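Local coordinates for Lmo2470 protein (Listeria monocytogenes EGD-e, PDB 5HL3) that binds calcium and, as the internalin InlP, interacts with afadin and facilitates crossing of the basement membrane, at residues 20-26 with 57-63; 243-249 with 260-266; 296-302 with 339-345. The contacts are given in a common frame with arbitrary orientation. Numbering follows the deposited sequence.

Contact 1: residues 20-26 with 57-63; sequences DDGLAKD and TITNDSM
Two helix N-termini meet in the cap that starts an internalin leucine-rich repeat domain, one opened by an aspartate N-cap, the other by a capping box. Helix 21-30 follows Asp-20, whose OD2 accepts from Leu-23 N (3.0 Å). Ile-58, extended, leads into Thr-59, which begins helix 60-63; Thr-59 N donates to Ser-62 OG (2.9 Å) and Ser-62 N to Thr-59 OG1 (3.1 Å). The CA atoms of Gly-22 and Ile-58 lie 5.6 Å apart, those of Asp-20 and Ser-62 6.3 Å; an ideal CB on Gly-22 would clash with Thr-57 OG1. Ile-58 (mt) runs along the helix, CG1 3.7 Å from Leu-23 N and CD1 3.4 Å from Asp-26 OD2, an oxygen held by Glu-54 N, while Asp-26 OD1 bonds Thr-55. Leu-23 (tp) fits between the helices: its CD1 is 4.2 Å from Ile-58 CD1 and 4.1 Å from SE of selenomethionine Met-63, its CD2 3.3 Å from Ser-62 O. Phe-53 continues this apolar layer. No direct hydrogen bond crosses; two waters make the polar link: one joins Asp-20 OD2, Gly-22 N and Thr-57 OG1, and a second donates to Asp-20 OD1 (2.7 Å) and Thr-57 O (2.8 Å) and accepts from Ser-62 OG (2.7 Å).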
loop_
_atom_site.group_PDB
_atom_site.type_symbol
_atom_site.label_atom_id
_atom_site.label_comp_id
_atom_site.label_asym_id
_atom_site.label_seq_id
_atom_site.Cartn_x
_atom_site.Cartn_y
_atom_site.Cartn_z
ATOM N N ASP A 20 35.661 -11.324 -1.512
ATOM C CA ASP A 20 34.487 -12.150 -1.780
ATOM C C ASP A 20 34.270 -12.069 -3.273
ATOM O O ASP A 20 34.272 -10.962 -3.837
ATOM C CB ASP A 20 33.259 -11.644 -1.041
ATOM C CG ASP A 20 32.013 -12.429 -1.419
ATOM O OD1 ASP A 20 31.882 -13.581 -0.927
ATOM O OD2 ASP A 20 31.186 -11.929 -2.224
ATOM N N ASP A 21 34.064 -13.193 -3.928
ATOM C CA ASP A 21 34.012 -13.183 -5.394
ATOM C C ASP A 21 32.904 -12.292 -5.937
ATOM O O ASP A 21 33.148 -11.463 -6.816
ATOM C CB ASP A 21 33.919 -14.604 -5.949
ATOM C CG ASP A 21 35.230 -15.416 -5.730
ATOM O OD1 ASP A 21 36.309 -14.852 -5.450
ATOM O OD2 ASP A 21 35.178 -16.643 -5.866
ATOM N N GLY A 22 31.681 -12.425 -5.413
ATOM C CA GLY A 22 30.579 -11.650 -5.899
ATOM C C GLY A 22 30.708 -10.186 -5.576
ATOM O O GLY A 22 30.403 -9.337 -6.410
ATOM N N LEU A 23 31.117 -9.862 -4.350
ATOM C CA LEU A 23 31.265 -8.468 -3.997
ATOM C C LEU A 23 32.351 -7.810 -4.836
ATOM O O LEU A 23 32.186 -6.683 -5.298
ATOM C CB LEU A 23 31.597 -8.301 -2.509
ATOM C CG LEU A 23 31.582 -6.859 -2.001
ATOM C CD1 LEU A 23 30.166 -6.317 -2.065
ATOM C CD2 LEU A 23 32.149 -6.748 -0.593
ATOM N N ALA A 24 33.464 -8.492 -5.029
ATOM C CA ALA A 24 34.553 -7.919 -5.822
ATOM C C ALA A 24 34.150 -7.688 -7.264
ATOM O O ALA A 24 34.493 -6.680 -7.855
ATOM C CB ALA A 24 35.793 -8.778 -5.733
ATOM N N LYS A 25 33.399 -8.629 -7.832
ATOM C CA LYS A 25 32.879 -8.486 -9.198
ATOM C C LYS A 25 32.008 -7.230 -9.300
ATOM O O LYS A 25 32.186 -6.408 -10.205
ATOM C CB LYS A 25 32.085 -9.741 -9.589
ATOM C CG LYS A 25 31.245 -9.642 -10.855
ATOM C CD LYS A 25 30.692 -10.990 -11.310
ATOM C CE LYS A 25 29.653 -10.843 -12.435
ATOM N NZ LYS A 25 28.346 -10.266 -11.966
ATOM N N ASP A 26 31.075 -7.076 -8.358
ATOM C CA ASP A 26 30.190 -5.911 -8.377
ATOM C C ASP A 26 30.966 -4.628 -8.109
ATOM O O ASP A 26 30.690 -3.608 -8.733
ATOM C CB ASP A 26 29.044 -6.079 -7.388
ATOM C CG ASP A 26 28.018 -7.108 -7.848
ATOM O OD1 ASP A 26 28.201 -7.735 -8.932
ATOM O OD2 ASP A 26 27.036 -7.298 -7.081
ATOM N N THR A 57 25.341 -14.256 -5.130
ATOM C CA THR A 57 26.111 -14.998 -4.142
ATOM C C THR A 57 26.548 -14.126 -2.972
ATOM O O THR A 57 27.097 -14.640 -2.018
ATOM C CB THR A 57 27.375 -15.613 -4.771
ATOM O OG1 THR A 57 28.159 -14.568 -5.353
ATOM C CG2 THR A 57 27.016 -16.668 -5.817
ATOM N N ILE A 58 26.328 -12.812 -3.047
ATOM C CA ILE A 58 26.657 -11.942 -1.917
ATOM C C ILE A 58 25.725 -12.290 -0.748
ATOM O O ILE A 58 24.533 -12.477 -0.955
ATOM C CB ILE A 58 26.531 -10.448 -2.321
ATOM C CG1 ILE A 58 27.597 -10.116 -3.393
ATOM C CG2 ILE A 58 26.700 -9.553 -1.095
ATOM C CD1 ILE A 58 27.425 -8.765 -4.022
ATOM N N THR A 59 26.263 -12.371 0.467
ATOM C CA THR A 59 25.488 -12.693 1.663
ATOM C C THR A 59 25.564 -11.543 2.644
ATOM O O THR A 59 26.264 -10.552 2.395
ATOM C CB THR A 59 26.108 -13.923 2.378
ATOM O OG1 THR A 59 27.395 -13.560 2.910
ATOM C CG2 THR A 59 26.253 -15.091 1.412
ATOM N N ASN A 60 24.854 -11.641 3.758
ATOM C CA ASN A 60 24.985 -10.606 4.788
ATOM C C ASN A 60 26.429 -10.406 5.203
ATOM O O ASN A 60 26.894 -9.278 5.369
ATOM C CB ASN A 60 24.186 -10.944 6.029
ATOM C CG ASN A 60 22.691 -10.885 5.806
ATOM O OD1 ASN A 60 22.232 -10.431 4.772
ATOM N ND2 ASN A 60 21.940 -11.298 6.793
ATOM N N ASP A 61 27.140 -11.520 5.372
ATOM C CA ASP A 61 28.546 -11.453 5.778
ATOM C C ASP A 61 29.441 -10.818 4.745
ATOM O O ASP A 61 30.314 -9.980 5.091
ATOM C CB ASP A 61 29.067 -12.845 6.126
ATOM C CG ASP A 61 28.539 -13.348 7.455
ATOM O OD1 ASP A 61 27.991 -12.519 8.234
ATOM O OD2 ASP A 61 28.695 -14.564 7.729
ATOM N N SER A 62 29.294 -11.184 3.481
ATOM C CA SER A 62 30.145 -10.539 2.485
ATOM C C SER A 62 29.776 -9.075 2.228
ATOM O O SER A 62 30.668 -8.267 1.953
ATOM C CB SER A 62 30.285 -11.383 1.216
ATOM O OG SER A 62 29.065 -11.860 0.710
HETATM N N MSE A 63 28.502 -8.690 2.337
HETATM C CA MSE A 63 28.157 -7.284 2.167
HETATM C C MSE A 63 28.815 -6.445 3.245
HETATM O O MSE A 63 29.150 -5.288 3.016
HETATM C CB MSE A 63 26.623 -7.117 2.171
HETATM C CG MSE A 63 26.188 -5.737 1.645
HETATM SE SE MSE A 63 26.560 -5.441 -0.275
HETATM C CE MSE A 63 24.842 -6.069 -0.978
HETATM O O HOH W 1 30.175 -14.048 -3.594
HETATM O O HOH W 2 29.335 -14.314 -0.327
#

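Contact 2: residues 243-249 with 260-266; sequences NLDYNFL and IYVQSQN
Tyr-246 lays its ring over Ser-264, whose CB stands 3.7 Å from the ring centroid in a CH-pi contact; the Tyr-246 ring also stacks with His-223. Tyr-246, left-handed (58/48), donates from N to Ser-264 O (3.0 Å). Asn-243 and Tyr-261 form a parallel beta bridge (CA-CA 4.7 Å); beyond it CA atoms pair Asp-245 with Val-262 (4.5 Å), Tyr-246 with Gln-265 (4.9 Å) and Phe-248 with Asn-266 (4.8 Å), because residues 263-264 loop round Asp-245 OD1, which accepts from Gln-263 N and Ser-264 N (both 2.8 Å). Leu-244 N donates to Tyr-261 O (3.0 Å), and Asn-243 OD1 takes Asp-245 N (2.9 Å) in an Asx turn. These are the last two rungs of a leucine-rich repeat solenoid, and Asn-247 is the ladder asparagine of the first, bonding Leu-221 O and Leu-226 N of the preceding coil. Gln-265 (chi1 t, chi2 p) repeats that role: NE2 donates to Leu-244 O (3.0 Å) and OE1 accepts from Leu-249 N (2.9 Å), entering the next domain's strand. Leu-244 CB packs on Val-262 CG2 (3.6 Å) and Leu-244 CD1 on Ile-260 CD1 (3.9 Å). Asn-266 N donates to Asn-247 O (3.2 Å).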
loop_
_atom_site.group_PDB
_atom_site.type_symbol
_atom_site.label_atom_id
_atom_site.label_comp_id
_atom_site.label_asym_id
_atom_site.label_seq_id
_atom_site.Cartn_x
_atom_site.Cartn_y
_atom_site.Cartn_z
ATOM N N ASN A 243 -9.510 7.307 -2.192
ATOM C CA ASN A 243 -9.918 6.191 -3.048
ATOM C C ASN A 243 -10.556 5.117 -2.189
ATOM O O ASN A 243 -9.891 4.533 -1.358
ATOM C CB ASN A 243 -8.721 5.652 -3.836
ATOM C CG ASN A 243 -9.144 4.707 -4.953
ATOM O OD1 ASN A 243 -10.178 4.021 -4.860
ATOM N ND2 ASN A 243 -8.373 4.657 -5.998
ATOM N N LEU A 244 -11.861 4.893 -2.394
ATOM C CA LEU A 244 -12.622 3.884 -1.643
ATOM C C LEU A 244 -13.090 2.780 -2.581
ATOM O O LEU A 244 -13.959 1.971 -2.202
ATOM C CB LEU A 244 -13.827 4.530 -0.939
ATOM C CG LEU A 244 -13.466 5.644 0.035
ATOM C CD1 LEU A 244 -14.709 6.271 0.679
ATOM C CD2 LEU A 244 -12.502 5.190 1.120
ATOM N N ASP A 245 -12.531 2.682 -3.766
ATOM C CA ASP A 245 -13.012 1.697 -4.748
ATOM C C ASP A 245 -12.870 0.285 -4.199
ATOM O O ASP A 245 -11.955 -0.036 -3.450
ATOM C CB ASP A 245 -12.195 1.826 -6.051
ATOM C CG ASP A 245 -12.955 1.466 -7.293
ATOM O OD1 ASP A 245 -14.143 1.759 -7.353
ATOM O OD2 ASP A 245 -12.301 1.028 -8.266
ATOM N N TYR A 246 -13.795 -0.593 -4.565
ATOM C CA TYR A 246 -13.702 -1.998 -4.168
ATOM C C TYR A 246 -13.659 -2.203 -2.641
ATOM O O TYR A 246 -12.868 -2.972 -2.094
ATOM C CB TYR A 246 -12.587 -2.740 -4.923
ATOM C CG TYR A 246 -12.916 -3.018 -6.363
ATOM C CD1 TYR A 246 -13.878 -3.979 -6.691
ATOM C CD2 TYR A 246 -12.310 -2.321 -7.398
ATOM C CE1 TYR A 246 -14.216 -4.253 -8.008
ATOM C CE2 TYR A 246 -12.648 -2.605 -8.733
ATOM C CZ TYR A 246 -13.588 -3.551 -9.012
ATOM O OH TYR A 246 -13.918 -3.831 -10.335
ATOM N N ASN A 247 -14.583 -1.539 -1.970
ATOM C CA ASN A 247 -14.887 -1.793 -0.554
ATOM C C ASN A 247 -16.361 -2.192 -0.456
ATOM O O ASN A 247 -16.957 -2.561 -1.483
ATOM C CB ASN A 247 -14.476 -0.598 0.320
ATOM C CG ASN A 247 -12.981 -0.558 0.547
ATOM O OD1 ASN A 247 -12.462 -1.246 1.416
ATOM N ND2 ASN A 247 -12.282 0.264 -0.224
ATOM N N PHE A 248 -16.908 -2.176 0.759
ATOM C CA PHE A 248 -18.253 -2.732 1.043
ATOM C C PHE A 248 -19.104 -1.732 1.769
ATOM O O PHE A 248 -19.920 -2.091 2.637
ATOM C CB PHE A 248 -18.065 -4.060 1.831
ATOM C CG PHE A 248 -17.146 -5.010 1.112
ATOM C CD1 PHE A 248 -17.645 -5.895 0.176
ATOM C CD2 PHE A 248 -15.763 -4.919 1.275
ATOM C CE1 PHE A 248 -16.801 -6.704 -0.562
ATOM C CE2 PHE A 248 -14.918 -5.715 0.524
ATOM C CZ PHE A 248 -15.436 -6.599 -0.401
ATOM N N LEU A 249 -18.959 -0.460 1.389
ATOM C CA LEU A 249 -19.711 0.600 2.039
ATOM C C LEU A 249 -21.113 0.731 1.469
ATOM O O LEU A 249 -21.331 0.617 0.256
ATOM C CB LEU A 249 -18.979 1.940 1.835
ATOM C CG LEU A 249 -17.593 2.013 2.486
ATOM C CD1 LEU A 249 -16.894 3.293 2.015
ATOM C CD2 LEU A 249 -17.694 1.995 4.008
ATOM N N ILE A 260 -13.845 11.833 -3.205
ATOM C CA ILE A 260 -13.900 10.370 -3.311
ATOM C C ILE A 260 -13.857 9.804 -4.726
ATOM O O ILE A 260 -14.500 10.295 -5.655
ATOM C CB ILE A 260 -15.159 9.831 -2.570
ATOM C CG1 ILE A 260 -15.047 10.124 -1.074
ATOM C CG2 ILE A 260 -15.352 8.329 -2.777
ATOM C CD1 ILE A 260 -16.273 9.749 -0.256
ATOM N N TYR A 261 -13.045 8.751 -4.876
ATOM C CA TYR A 261 -13.087 7.902 -6.061
ATOM C C TYR A 261 -13.784 6.599 -5.676
ATOM O O TYR A 261 -13.308 5.875 -4.800
ATOM C CB TYR A 261 -11.673 7.587 -6.626
ATOM C CG TYR A 261 -11.756 6.742 -7.886
ATOM C CD1 TYR A 261 -11.950 5.375 -7.810
ATOM C CD2 TYR A 261 -11.618 7.307 -9.159
ATOM C CE1 TYR A 261 -12.081 4.593 -8.961
ATOM C CE2 TYR A 261 -11.734 6.520 -10.318
ATOM C CZ TYR A 261 -11.969 5.176 -10.212
ATOM O OH TYR A 261 -12.098 4.372 -11.335
ATOM N N VAL A 262 -14.935 6.327 -6.292
ATOM C CA VAL A 262 -15.610 5.017 -6.224
ATOM C C VAL A 262 -16.307 4.806 -7.543
ATOM O O VAL A 262 -17.133 5.651 -7.951
ATOM C CB VAL A 262 -16.716 4.879 -5.122
ATOM C CG1 VAL A 262 -17.513 3.581 -5.339
ATOM C CG2 VAL A 262 -16.127 4.901 -3.739
ATOM N N GLN A 263 -15.990 3.702 -8.204
ATOM C CA GLN A 263 -16.751 3.255 -9.376
ATOM C C GLN A 263 -17.353 1.867 -9.172
ATOM O O GLN A 263 -18.415 1.579 -9.761
ATOM C CB GLN A 263 -15.871 3.310 -10.651
ATOM C CG GLN A 263 -15.580 4.738 -11.117
ATOM C CD GLN A 263 -16.860 5.459 -11.524
ATOM O OE1 GLN A 263 -17.663 4.953 -12.324
ATOM N NE2 GLN A 263 -17.056 6.631 -10.979
ATOM N N SER A 264 -16.691 1.024 -8.369
ATOM C CA SER A 264 -17.207 -0.291 -7.991
ATOM C C SER A 264 -17.281 -0.418 -6.482
ATOM O O SER A 264 -16.445 0.134 -5.741
ATOM C CB SER A 264 -16.328 -1.406 -8.541
ATOM O OG SER A 264 -16.436 -1.466 -9.950
ATOM N N GLN A 265 -18.304 -1.124 -6.031
ATOM C CA GLN A 265 -18.535 -1.338 -4.592
ATOM C C GLN A 265 -19.505 -2.477 -4.443
ATOM O O GLN A 265 -20.315 -2.703 -5.330
ATOM C CB GLN A 265 -19.100 -0.042 -3.964
ATOM C CG GLN A 265 -18.914 0.142 -2.457
ATOM C CD GLN A 265 -17.528 0.563 -1.967
ATOM O OE1 GLN A 265 -17.312 0.652 -0.759
ATOM N NE2 GLN A 265 -16.619 0.854 -2.875
ATOM N N ASN A 266 -19.419 -3.185 -3.347
ATOM C CA ASN A 266 -20.332 -4.268 -3.048
ATOM C C ASN A 266 -20.855 -4.079 -1.627
ATOM O O ASN A 266 -20.406 -3.192 -0.881
ATOM C CB ASN A 266 -19.653 -5.609 -3.261
ATOM C CG ASN A 266 -19.259 -5.836 -4.695
ATOM O OD1 ASN A 266 -18.240 -5.345 -5.168
ATOM N ND2 ASN A 266 -20.107 -6.528 -5.430
HETATM O O HOH W 3 -12.603 1.173 -10.871
HETATM O O HOH W 4 -16.149 -4.286 -3.643
#

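Contact 3: residues 296-302 with 339-345; sequences LVSPEVT and DVSYNHN. With CA (calcium ion), chain H.
A strand that turns a corner makes a hollow, and segment 296-302 supplies the bumps that fit it. The segments run antiparallel, with CA atoms 5.3 Å apart at Thr-302/Ser-341, 4.6 Å at Val-301/Tyr-342 and 5.3 Å at Ser-298/Asn-343. Thr-302 and Ser-341 form the hydrogen-bonded pair: Thr-302 N to Ser-341 O and Ser-341 N to Thr-302 O, both 2.9 Å. Val-301 (t) fits between Val-340 and Tyr-342, its CG1 3.9 Å from Val-340 CG1 and its CG2 4.0 Å from Tyr-342 CB, where Tyr-287 also packs. Asn-343, left-handed (56/37), bends the strand and brings the edge of the His-344 ring (chi1 m) to Thr-302; His-344 NE2 and Thr-302 OG1 share a hydrogen bond of 3.1 Å. Segment 296-302 follows the corner. Asn-343 (chi1 t) pushes OD1 into this curve to accept from Val-297 N (2.8 Å), while its ND2 bonds Gln-263 OE1; Val-297 sets CG2 3.7 Å from Asn-345 ND2, Leu-296 CD2 meets the edge of the Tyr-342 ring at CD2 (3.8 Å), and Ser-298 OG donates to His-344 O (2.8 Å). Where Glu-300 stands off, two waters fill the gap: one joins Ser-298 O, Glu-300 O and Asn-343 N, the other Ser-298 OG, Glu-300 O and His-344 N. At the far end a water bridges Thr-302 OG1 (2.9 Å) and Asp-339 OD1 (2.8 Å); OD1 also accepts from Ser-341 OG. Asp-339 OD2 binds calcium at 2.5 Å, alongside four waters, Ser-353 and Asp-355: a calcium site on the sheet of an E-set-like beta domain.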
loop_
_atom_site.group_PDB
_atom_site.type_symbol
_atom_site.label_atom_id
_atom_site.label_comp_id
_atom_site.label_asym_id
_atom_site.label_seq_id
_atom_site.Cartn_x
_atom_site.Cartn_y
_atom_site.Cartn_z
ATOM N N LEU A 296 -21.786 8.804 -11.450
ATOM C CA LEU A 296 -22.211 7.669 -12.242
ATOM C C LEU A 296 -21.803 7.780 -13.693
ATOM O O LEU A 296 -21.881 8.858 -14.287
ATOM C CB LEU A 296 -23.733 7.509 -12.178
ATOM C CG LEU A 296 -24.358 7.318 -10.794
ATOM C CD1 LEU A 296 -25.896 7.312 -10.924
ATOM C CD2 LEU A 296 -23.836 6.084 -10.082
ATOM N N VAL A 297 -21.411 6.648 -14.265
ATOM C CA VAL A 297 -21.111 6.544 -15.713
ATOM C C VAL A 297 -22.291 6.026 -16.552
ATOM O O VAL A 297 -22.246 6.038 -17.786
ATOM C CB VAL A 297 -19.850 5.667 -15.983
ATOM C CG1 VAL A 297 -18.610 6.233 -15.309
ATOM C CG2 VAL A 297 -20.084 4.203 -15.600
ATOM N N SER A 298 -23.314 5.505 -15.872
ATOM C CA SER A 298 -24.545 5.029 -16.522
ATOM C C SER A 298 -25.682 5.214 -15.508
ATOM O O SER A 298 -25.452 5.116 -14.321
ATOM C CB SER A 298 -24.411 3.560 -16.906
ATOM O OG SER A 298 -24.186 2.762 -15.781
ATOM N N PRO A 299 -26.919 5.472 -15.996
ATOM C CA PRO A 299 -28.005 5.821 -15.063
ATOM C C PRO A 299 -28.862 4.677 -14.537
ATOM O O PRO A 299 -29.544 4.850 -13.531
ATOM C CB PRO A 299 -28.877 6.763 -15.910
ATOM C CG PRO A 299 -28.699 6.245 -17.304
ATOM C CD PRO A 299 -27.236 5.878 -17.378
ATOM N N GLU A 300 -28.845 3.536 -15.202
ATOM C CA GLU A 300 -29.787 2.467 -14.872
ATOM C C GLU A 300 -29.546 1.839 -13.507
ATOM O O GLU A 300 -28.398 1.659 -13.090
ATOM C CB GLU A 300 -29.749 1.370 -15.934
ATOM C CG GLU A 300 -30.222 1.773 -17.320
ATOM C CD GLU A 300 -29.220 2.531 -18.177
ATOM O OE1 GLU A 300 -28.015 2.621 -17.824
ATOM O OE2 GLU A 300 -29.682 3.046 -19.243
ATOM N N VAL A 301 -30.637 1.499 -12.822
ATOM C CA VAL A 301 -30.608 0.776 -11.570
ATOM C C VAL A 301 -31.444 -0.490 -11.795
ATOM O O VAL A 301 -32.622 -0.399 -12.149
ATOM C CB VAL A 301 -31.220 1.623 -10.445
ATOM C CG1 VAL A 301 -31.280 0.841 -9.134
ATOM C CG2 VAL A 301 -30.488 2.963 -10.328
ATOM N N THR A 302 -30.831 -1.662 -11.594
ATOM C CA THR A 302 -31.461 -2.951 -11.883
ATOM C C THR A 302 -31.598 -3.792 -10.631
ATOM O O THR A 302 -30.892 -3.602 -9.663
ATOM C CB THR A 302 -30.611 -3.733 -12.919
ATOM O OG1 THR A 302 -29.339 -4.080 -12.353
ATOM C CG2 THR A 302 -30.442 -2.926 -14.184
ATOM N N ASP A 339 -30.670 -8.798 -5.312
ATOM C CA ASP A 339 -29.533 -7.945 -5.695
ATOM C C ASP A 339 -30.046 -6.711 -6.382
ATOM O O ASP A 339 -30.932 -6.815 -7.234
ATOM C CB ASP A 339 -28.598 -8.687 -6.635
ATOM C CG ASP A 339 -27.606 -7.777 -7.326
ATOM O OD1 ASP A 339 -27.981 -6.880 -8.116
ATOM O OD2 ASP A 339 -26.436 -8.012 -7.157
ATOM N N VAL A 340 -29.554 -5.542 -5.968
ATOM C CA VAL A 340 -29.751 -4.299 -6.710
ATOM C C VAL A 340 -28.365 -3.831 -7.148
ATOM O O VAL A 340 -27.423 -3.764 -6.340
ATOM C CB VAL A 340 -30.454 -3.215 -5.876
ATOM C CG1 VAL A 340 -30.286 -1.814 -6.469
ATOM C CG2 VAL A 340 -31.926 -3.507 -5.802
ATOM N N SER A 341 -28.260 -3.522 -8.428
ATOM C CA SER A 341 -26.995 -3.091 -9.020
ATOM C C SER A 341 -27.180 -1.787 -9.779
ATOM O O SER A 341 -28.237 -1.543 -10.368
ATOM C CB SER A 341 -26.444 -4.178 -9.932
ATOM O OG SER A 341 -25.971 -5.301 -9.160
ATOM N N TYR A 342 -26.137 -0.965 -9.787
ATOM C CA TYR A 342 -26.150 0.283 -10.526
ATOM C C TYR A 342 -24.712 0.616 -10.938
ATOM O O TYR A 342 -23.746 -0.075 -10.578
ATOM C CB TYR A 342 -26.807 1.397 -9.699
ATOM C CG TYR A 342 -26.017 1.831 -8.506
ATOM C CD1 TYR A 342 -26.160 1.195 -7.251
ATOM C CD2 TYR A 342 -25.064 2.850 -8.623
ATOM C CE1 TYR A 342 -25.412 1.603 -6.178
ATOM C CE2 TYR A 342 -24.331 3.254 -7.541
ATOM C CZ TYR A 342 -24.475 2.610 -6.327
ATOM O OH TYR A 342 -23.719 2.996 -5.248
ATOM N N ASN A 343 -24.584 1.702 -11.702
ATOM C CA ASN A 343 -23.264 2.118 -12.240
ATOM C C ASN A 343 -22.615 0.998 -13.033
ATOM O O ASN A 343 -21.410 0.811 -13.020
ATOM C CB ASN A 343 -22.304 2.668 -11.146
ATOM C CG ASN A 343 -21.326 3.657 -11.711
ATOM O OD1 ASN A 343 -21.700 4.407 -12.586
ATOM N ND2 ASN A 343 -20.076 3.643 -11.247
ATOM N N HIS A 344 -23.431 0.240 -13.754
ATOM C CA HIS A 344 -22.887 -0.793 -14.605
ATOM C C HIS A 344 -21.973 -0.172 -15.672
ATOM O O HIS A 344 -22.365 0.769 -16.373
ATOM C CB HIS A 344 -23.997 -1.513 -15.371
ATOM C CG HIS A 344 -24.952 -2.273 -14.512
ATOM N ND1 HIS A 344 -24.734 -3.577 -14.142
ATOM C CD2 HIS A 344 -26.169 -1.940 -14.028
ATOM C CE1 HIS A 344 -25.771 -4.019 -13.455
ATOM N NE2 HIS A 344 -26.654 -3.036 -13.365
ATOM N N ASN A 345 -20.773 -0.712 -15.778
ATOM C CA ASN A 345 -19.811 -0.279 -16.785
ATOM C C ASN A 345 -19.346 -1.530 -17.491
ATOM O O ASN A 345 -18.414 -2.221 -17.059
ATOM C CB ASN A 345 -18.648 0.484 -16.168
ATOM C CG ASN A 345 -17.801 1.179 -17.218
ATOM O OD1 ASN A 345 -17.720 0.722 -18.355
ATOM N ND2 ASN A 345 -17.178 2.275 -16.849
HETATM CA CA CA H . -24.394 -8.899 -5.987
HETATM O O HOH W 5 -26.555 3.716 -12.247
HETATM O O HOH W 6 -26.129 1.240 -14.635
HETATM O O HOH W 7 -29.386 -6.313 -10.443
HETATM O O HOH W 8 -22.699 -7.726 -4.598
HETATM O O HOH W 9 -23.181 -9.218 -7.918
HETATM O O HOH W 10 -25.464 -10.984 -6.631
HETATM O O HOH W 11 -22.989 -10.677 -5.169
#

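The contacts follow one another along the chain and sample an elongated protein from one end towards the other. Contact 1 lies beside strand 50-53, the first of the ten-stranded parallel repeat sheet; contact 2 closes that sheet at strand 260-261, with centres 47 Å apart. Centre to centre, contact 3 is 58 Å from contact 1 but only 14 Å from contact 2. The last two share the seven-stranded mixed sheet: strand 265-274 leaves contact 2 as its edge, and strand 350-360 separates it from strand 334-345 of contact 3. They touch through Gln-263 OE1 and Asn-343 ND2 (2.9 Å, probably a hydrogen bond), so repeat domain and C-terminal domain join through a packed junction.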